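Local coordinates for uncharacterized protein (Staphylococcus aureus, PDB 3P8A) that is of unknown function but carries a glyoxalase-like domain of the VOC family, whose other members are commonly metal-dependent enzymes or binding proteins, at residues 117-121 with 132-136; 162-167 with 208-212; 191-196 with 232-236. All blocks are in the same frame, centred on the assembly; numbering follows the deposited sequence.

Contact 1. Residues 117-121 with 132-136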
# COMPACT_ATOMS: atom_id res chain seq x y z
N ILE A 117 -10.27 3.33 -13.12
CA ILE A 117 -10.90 3.08 -11.83
C ILE A 117 -12.43 2.84 -11.91
O ILE A 117 -12.98 2.13 -11.06
CB ILE A 117 -10.48 4.15 -10.78
CG1 ILE A 117 -10.55 3.60 -9.34
CG2 ILE A 117 -11.28 5.45 -10.96
CD1 ILE A 117 -9.58 4.25 -8.37
N GLU A 118 -13.09 3.41 -12.95
CA GLU A 118 -14.53 3.24 -13.17
C GLU A 118 -14.86 1.83 -13.64
O GLU A 118 -15.87 1.29 -13.21
CB GLU A 118 -15.08 4.29 -14.15
CG GLU A 118 -15.55 5.56 -13.45
CD GLU A 118 -16.74 5.37 -12.52
OE1 GLU A 118 -17.81 4.92 -12.99
OE2 GLU A 118 -16.59 5.68 -11.31
N ALA A 119 -13.99 1.23 -14.49
CA ALA A 119 -14.07 -0.15 -14.97
C ALA A 119 -13.85 -1.11 -13.80
O ALA A 119 -14.49 -2.16 -13.73
CB ALA A 119 -13.03 -0.41 -16.04
N VAL A 120 -12.94 -0.74 -12.86
CA VAL A 120 -12.71 -1.52 -11.65
C VAL A 120 -13.96 -1.47 -10.80
O VAL A 120 -14.43 -2.52 -10.38
CB VAL A 120 -11.42 -1.12 -10.87
CG1 VAL A 120 -11.39 -1.74 -9.48
CG2 VAL A 120 -10.18 -1.55 -11.64
N LYS A 121 -14.53 -0.26 -10.59
CA LYS A 121 -15.75 -0.09 -9.81
C LYS A 121 -16.91 -0.92 -10.40
O LYS A 121 -17.59 -1.63 -9.66
CB LYS A 121 -16.11 1.39 -9.67
CG LYS A 121 -17.39 1.62 -8.87
CD LYS A 121 -17.79 3.05 -8.83
CE LYS A 121 -19.05 3.21 -8.02
NZ LYS A 121 -19.28 4.61 -7.61
N VAL A 132 -16.59 1.84 -1.92
CA VAL A 132 -16.67 3.24 -1.47
C VAL A 132 -15.81 4.03 -2.45
O VAL A 132 -14.63 3.71 -2.65
CB VAL A 132 -16.30 3.51 0.00
CG1 VAL A 132 -16.21 5.01 0.30
CG2 VAL A 132 -17.29 2.86 0.95
N GLY A 133 -16.42 4.99 -3.11
CA GLY A 133 -15.73 5.82 -4.09
C GLY A 133 -16.20 5.67 -5.52
O GLY A 133 -17.23 5.05 -5.76
N PRO A 134 -15.46 6.24 -6.50
CA PRO A 134 -14.16 6.92 -6.37
C PRO A 134 -14.14 8.18 -5.53
O PRO A 134 -15.05 9.02 -5.64
CB PRO A 134 -13.73 7.16 -7.83
CG PRO A 134 -14.56 6.21 -8.64
CD PRO A 134 -15.86 6.11 -7.91
N ILE A 135 -13.12 8.28 -4.66
CA ILE A 135 -12.87 9.40 -3.76
C ILE A 135 -11.81 10.29 -4.42
O ILE A 135 -10.69 9.84 -4.63
CB ILE A 135 -12.39 8.91 -2.36
CG1 ILE A 135 -13.40 7.94 -1.66
CG2 ILE A 135 -11.99 10.09 -1.44
CD1 ILE A 135 -14.74 8.55 -1.20
N GLN A 136 -12.16 11.56 -4.72
CA GLN A 136 -11.21 12.52 -5.29
C GLN A 136 -10.20 12.97 -4.22
O GLN A 136 -10.57 13.25 -3.08
CB GLN A 136 -11.95 13.72 -5.91
CG GLN A 136 -12.00 13.70 -7.45
CD GLN A 136 -10.66 13.85 -8.15
OE1 GLN A 136 -9.70 14.47 -7.66
NE2 GLN A 136 -10.57 13.31 -9.36
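K121 reaches from helix 117-121 to the carbonyl of G133, and its ammonium makes the one hydrogen bond between the two segments, NZ of K121 to O of G133 at 2.8 Å. The nitrogen lies in the carbonyl plane, with a C=O...N angle of 146°, so it meets the oxygen from one side of the C=O direction and not end-on. The chain gets there fully stretched: CG stands opposite the backbone N (chi1 179°) and the chain stays extended beyond CG, which carries the amine the whole length of the side chain toward the strand.

The peptide that receives this bond is unusual. It is the cis bond between G133 and P134, and the backbone of G133 is turned so that a side chain there would run into the preceding carbonyl. Strand 132-136 is part of 130-139, an outermost strand of the eight-stranded mixed sheet; helix 117-125 follows strand 106-113, and a short connection then leads into strand 130-139. The two short segments run nearly antiparallel, at 166°, with their axes 9.5 Å apart, a helix packed beside the rim of its own sheet within the glyoxalase-like domain.

Apolar packing centres on the ring of P134. Its CD lies 3.7 Å from CD of K121, whose aliphatic stem runs across the proline. From the buried side, CG2 of I117 comes to 4.1 Å from CG of P134, the two side chains lying alongside but pointing opposite ways; I117 also rests on Q150 and L152 of strand 147-155.

The carboxylate of E118 also lies against the ring. Bent at chi2, E118 runs across the proline and brings OE2 to 3.4 Å from CG of P134, a van der Waals approach at the exposed side of the contact.

Contact 2. Residues 162-167 with 208-212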
# COMPACT_ATOMS: atom_id res chain seq x y z
N ILE A 162 -7.45 -8.96 7.28
CA ILE A 162 -6.51 -8.05 6.62
C ILE A 162 -7.26 -6.92 5.98
O ILE A 162 -8.22 -7.16 5.25
CB ILE A 162 -5.69 -8.86 5.55
CG1 ILE A 162 -4.88 -9.99 6.19
CG2 ILE A 162 -4.81 -7.98 4.67
CD1 ILE A 162 -3.95 -9.54 7.38
N LYS A 163 -6.77 -5.68 6.17
CA LYS A 163 -7.44 -4.55 5.54
C LYS A 163 -7.31 -4.72 4.04
O LYS A 163 -6.18 -4.94 3.56
CB LYS A 163 -6.83 -3.20 5.98
CG LYS A 163 -7.69 -2.01 5.56
CD LYS A 163 -8.78 -1.75 6.56
CE LYS A 163 -9.48 -0.46 6.26
NZ LYS A 163 -10.46 -0.17 7.34
N PRO A 164 -8.44 -4.70 3.28
CA PRO A 164 -8.34 -4.91 1.84
C PRO A 164 -7.46 -3.88 1.14
O PRO A 164 -7.63 -2.68 1.36
CB PRO A 164 -9.80 -4.77 1.36
CG PRO A 164 -10.62 -5.12 2.55
CD PRO A 164 -9.85 -4.50 3.69
N PRO A 165 -6.58 -4.33 0.23
CA PRO A 165 -5.84 -3.38 -0.62
C PRO A 165 -6.84 -2.49 -1.37
O PRO A 165 -7.98 -2.91 -1.63
CB PRO A 165 -5.10 -4.29 -1.61
CG PRO A 165 -4.96 -5.58 -0.90
CD PRO A 165 -6.24 -5.73 -0.13
N PHE A 166 -6.44 -1.26 -1.67
CA PHE A 166 -7.31 -0.29 -2.33
C PHE A 166 -6.73 0.12 -3.67
O PHE A 166 -5.61 -0.28 -4.00
CB PHE A 166 -7.63 0.90 -1.41
CG PHE A 166 -6.44 1.73 -1.01
CD1 PHE A 166 -5.63 1.35 0.05
CD2 PHE A 166 -6.14 2.92 -1.67
CE1 PHE A 166 -4.54 2.13 0.43
CE2 PHE A 166 -5.06 3.70 -1.28
CZ PHE A 166 -4.27 3.31 -0.23
N PHE A 167 -7.52 0.84 -4.47
CA PHE A 167 -7.14 1.18 -5.84
C PHE A 167 -6.86 2.66 -6.01
O PHE A 167 -7.48 3.49 -5.36
CB PHE A 167 -8.29 0.78 -6.80
CG PHE A 167 -8.72 -0.67 -6.73
CD1 PHE A 167 -8.13 -1.62 -7.56
CD2 PHE A 167 -9.75 -1.07 -5.89
CE1 PHE A 167 -8.53 -2.97 -7.50
CE2 PHE A 167 -10.14 -2.41 -5.83
CZ PHE A 167 -9.55 -3.35 -6.67
N TRP A 208 -8.86 -12.08 -1.98
CA TRP A 208 -7.91 -11.46 -2.90
C TRP A 208 -7.99 -12.05 -4.30
O TRP A 208 -7.84 -11.31 -5.28
CB TRP A 208 -6.48 -11.52 -2.36
CG TRP A 208 -6.19 -10.57 -1.23
CD1 TRP A 208 -7.04 -10.16 -0.24
CD2 TRP A 208 -4.91 -10.03 -0.90
NE1 TRP A 208 -6.38 -9.35 0.66
CE2 TRP A 208 -5.07 -9.24 0.27
CE3 TRP A 208 -3.64 -10.08 -1.51
CZ2 TRP A 208 -4.01 -8.53 0.84
CZ3 TRP A 208 -2.60 -9.36 -0.95
CH2 TRP A 208 -2.78 -8.60 0.22
N LEU A 209 -8.26 -13.36 -4.43
CA LEU A 209 -8.44 -13.94 -5.78
C LEU A 209 -9.68 -13.35 -6.47
O LEU A 209 -9.64 -13.04 -7.66
CB LEU A 209 -8.57 -15.46 -5.72
CG LEU A 209 -7.32 -16.23 -5.35
CD1 LEU A 209 -7.66 -17.65 -4.94
CD2 LEU A 209 -6.29 -16.21 -6.46
N LYS A 210 -10.75 -13.15 -5.69
CA LYS A 210 -12.03 -12.63 -6.12
C LYS A 210 -11.92 -11.16 -6.52
O LYS A 210 -12.26 -10.82 -7.66
CB LYS A 210 -13.04 -12.78 -4.98
CG LYS A 210 -14.50 -12.87 -5.43
CD LYS A 210 -15.46 -12.92 -4.24
CE LYS A 210 -15.64 -14.29 -3.61
NZ LYS A 210 -16.55 -15.16 -4.39
N TRP A 211 -11.41 -10.32 -5.60
CA TRP A 211 -11.29 -8.88 -5.80
C TRP A 211 -10.21 -8.43 -6.79
O TRP A 211 -10.42 -7.48 -7.53
CB TRP A 211 -11.04 -8.19 -4.46
CG TRP A 211 -12.05 -8.46 -3.38
CD1 TRP A 211 -13.38 -8.69 -3.53
CD2 TRP A 211 -11.82 -8.36 -1.96
NE1 TRP A 211 -13.99 -8.80 -2.30
CE2 TRP A 211 -13.05 -8.60 -1.32
CE3 TRP A 211 -10.67 -8.13 -1.17
CZ2 TRP A 211 -13.17 -8.64 0.07
CZ3 TRP A 211 -10.79 -8.15 0.20
CH2 TRP A 211 -12.03 -8.41 0.82
N PHE A 212 -9.06 -9.09 -6.79
CA PHE A 212 -7.94 -8.63 -7.63
C PHE A 212 -7.61 -9.44 -8.84
O PHE A 212 -6.61 -9.15 -9.52
CB PHE A 212 -6.71 -8.32 -6.76
CG PHE A 212 -7.05 -7.58 -5.48
CD1 PHE A 212 -7.63 -6.31 -5.52
CD2 PHE A 212 -6.83 -8.17 -4.24
CE1 PHE A 212 -7.98 -5.65 -4.35
CE2 PHE A 212 -7.19 -7.51 -3.06
CZ PHE A 212 -7.76 -6.25 -3.12
O HOH W 1 -8.19 -8.37 2.67
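P165 lies over one face of W208 and beside the ring of F212, and its atoms can be followed outward one at a time. CB of P165 touches the end of the phenylalanine, 3.6 Å from CZ of F212. CG of P165, next along, has two neighbours: it stands over one face of W208, 3.9 Å from the centroid of the six-membered ring and 26° off the normal, a CH-pi contact, while CZ of F212 lies at 3.6 Å. CD of P165 closes the ring 3.4 Å from CZ of F212, approaching that ring obliquely, and also lies against the W208 indole. CE2 of F212 sits over the same face of W208, so the proline and the phenylalanine share it.

The neighbouring proline serves the other tryptophan: CB of P164 is 3.7 Å from CZ3 of W211. Further along the chain, where strand 166-170 has begun, F167 brings CZ to 3.6 Å from CE1 of F212, the ring planes inclined at 56°. W211 CB lies over the centre of the F212 ring.

Polar linkage runs through one water. It accepts from NE1 of W208 at 2.9 Å, lying in the plane of the indole at its edge, and donates to O of I162 at 2.8 Å. The backbone O of W211 is buried here without a partner in the model.

Y245 of strand 244-252 also touches I162, P165 and W208. Helix 201-212 belongs to a beta-alpha-beta-beta-beta unit (189-198, 201-212, 215-219, 223-227, 234-239), consistent with the VOC fold, and here packs on the approach to strand 166-170 of the other sheet.

Contact 3. Residues 191-196 with 232-236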
# COMPACT_ATOMS: atom_id res chain seq x y z
N ILE A 191 11.00 -3.85 -5.65
CA ILE A 191 10.11 -4.58 -4.74
C ILE A 191 9.83 -5.94 -5.41
O ILE A 191 9.54 -5.99 -6.60
CB ILE A 191 8.83 -3.78 -4.36
CG1 ILE A 191 9.18 -2.59 -3.43
CG2 ILE A 191 7.78 -4.69 -3.70
CD1 ILE A 191 8.21 -1.44 -3.45
N GLU A 192 9.99 -7.03 -4.65
CA GLU A 192 9.81 -8.38 -5.15
C GLU A 192 8.60 -9.06 -4.53
O GLU A 192 7.86 -9.76 -5.24
CB GLU A 192 11.08 -9.19 -4.85
CG GLU A 192 11.13 -10.58 -5.46
CD GLU A 192 12.31 -11.43 -5.05
OE1 GLU A 192 13.07 -11.01 -4.15
OE2 GLU A 192 12.46 -12.53 -5.62
N THR A 193 8.43 -8.92 -3.20
CA THR A 193 7.37 -9.61 -2.47
C THR A 193 6.86 -8.78 -1.33
O THR A 193 7.63 -8.06 -0.68
CB THR A 193 7.91 -10.97 -1.93
OG1 THR A 193 8.49 -11.71 -2.99
CG2 THR A 193 6.82 -11.84 -1.27
N VAL A 194 5.58 -8.93 -1.05
CA VAL A 194 4.89 -8.34 0.08
C VAL A 194 4.38 -9.53 0.87
O VAL A 194 3.69 -10.41 0.31
CB VAL A 194 3.77 -7.34 -0.32
CG1 VAL A 194 2.96 -6.89 0.91
CG2 VAL A 194 4.37 -6.13 -0.99
N ILE A 195 4.81 -9.60 2.13
CA ILE A 195 4.41 -10.66 3.02
C ILE A 195 3.35 -10.18 4.00
O ILE A 195 3.53 -9.17 4.72
CB ILE A 195 5.62 -11.37 3.73
CG1 ILE A 195 6.59 -11.96 2.68
CG2 ILE A 195 5.09 -12.50 4.63
CD1 ILE A 195 7.81 -12.78 3.28
N VAL A 196 2.23 -10.92 4.02
CA VAL A 196 1.08 -10.67 4.85
C VAL A 196 0.91 -11.87 5.78
O VAL A 196 0.98 -13.03 5.33
CB VAL A 196 -0.20 -10.46 3.96
CG1 VAL A 196 -1.45 -10.32 4.80
CG2 VAL A 196 -0.04 -9.26 3.02
N ASP A 232 4.88 -8.26 -11.63
CA ASP A 232 5.80 -9.31 -11.17
C ASP A 232 5.97 -9.44 -9.64
O ASP A 232 6.77 -10.26 -9.21
CB ASP A 232 7.21 -9.21 -11.84
CG ASP A 232 7.34 -8.55 -13.19
OD1 ASP A 232 8.29 -7.77 -13.38
OD2 ASP A 232 6.55 -8.90 -14.11
N ILE A 233 5.26 -8.63 -8.83
CA ILE A 233 5.36 -8.69 -7.37
C ILE A 233 4.61 -9.92 -6.84
O ILE A 233 3.45 -10.15 -7.21
CB ILE A 233 4.78 -7.40 -6.67
CG1 ILE A 233 5.31 -6.05 -7.20
CG2 ILE A 233 4.78 -7.48 -5.14
CD1 ILE A 233 6.70 -5.86 -7.25
N TYR A 234 5.24 -10.67 -5.93
CA TYR A 234 4.55 -11.79 -5.28
C TYR A 234 3.88 -11.28 -4.02
O TYR A 234 4.37 -10.34 -3.40
CB TYR A 234 5.50 -12.95 -4.99
CG TYR A 234 5.96 -13.62 -6.26
CD1 TYR A 234 5.19 -14.61 -6.86
CD2 TYR A 234 7.07 -13.15 -6.96
CE1 TYR A 234 5.57 -15.19 -8.06
CE2 TYR A 234 7.46 -13.72 -8.16
CZ TYR A 234 6.70 -14.73 -8.72
OH TYR A 234 7.06 -15.31 -9.91
N PHE A 235 2.73 -11.86 -3.69
CA PHE A 235 1.96 -11.57 -2.49
C PHE A 235 1.90 -12.85 -1.71
O PHE A 235 1.26 -13.81 -2.13
CB PHE A 235 0.54 -11.04 -2.83
CG PHE A 235 0.63 -9.76 -3.60
CD1 PHE A 235 0.90 -8.55 -2.94
CD2 PHE A 235 0.58 -9.75 -4.99
CE1 PHE A 235 1.04 -7.36 -3.66
CE2 PHE A 235 0.74 -8.56 -5.71
CZ PHE A 235 0.97 -7.38 -5.04
N ARG A 236 2.66 -12.90 -0.61
CA ARG A 236 2.69 -14.08 0.21
C ARG A 236 1.81 -13.88 1.41
O ARG A 236 2.04 -12.95 2.19
CB ARG A 236 4.15 -14.44 0.62
CG ARG A 236 4.22 -15.67 1.55
CD ARG A 236 5.62 -16.19 1.67
NE ARG A 236 6.05 -16.77 0.40
CZ ARG A 236 7.21 -17.38 0.19
NH1 ARG A 236 8.09 -17.50 1.17
NH2 ARG A 236 7.48 -17.89 -1.00
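I233 and I191 meet at the apolar centre, where CD1 of I233 lies 3.9 Å from CG2 of I191 as the side chains pass obliquely; F25 of strand 24-31 touches both. Next along the same side, CB of V194 packs 4.1 Å from CD1 of F235, and I110 of strand 106-113 closes over both residues.

Between these side chains and the opposite face runs the backbone pairing. Strands 191-196 and 234-236 lie parallel, with T193 beside Y234, V194 beside F235 and I195 beside R236. E192 O accepts from Y234 N, and Y234 O from V194 N; V194 O then takes R236 N. The series ends with R236 O accepting from V196 N at 2.7 Å, the straightest of the four bonds, 172° at the hydrogen.

The other face carries T193, I195, Y234 and R236. OG1 of T193 approaches CB of Y234, and I195 lies alongside R236, both pointing the same way, with CG1 of I195 4.0 Å from CB of R236. Beyond this apolar stem the arginine bends at chi3 (-68°), and its guanidinium forms a salt bridge with D225 and a cation-pi contact with Y223.

On its other flank, strand 189-198 pairs with 244-252, where E192 and T193 both face I249 in a classic beta bulge. Strands 189-198 and 234-239 are the first and last strands of a beta-alpha-beta-beta-beta unit, and their side-by-side parallel pairing is consistent with the VOC (glyoxalase) fold.

In the fold
Contact 1 comes first along the chain, whereas contacts 2 and 3 interlock, their segments alternating. Contacts 1 and 2 have centres about 14 Å apart, reach the same eight-stranded sheet and touch where V120 and I117 pack on F167. Contacts 2 and 3 also have centres about 14 Å apart; there I162 and W208 meet V196, and W208 meets F235. Strand 189-198 leads into helix 201-212, so the chain passes from the seven-stranded sheet of contact 3 to the packing of contact 2. Contacts 1 and 3 do not touch, with centres about 24 Å apart. Contact 2 therefore lies between the rim of one sheet and the interior of the other, joining both halves of the protein.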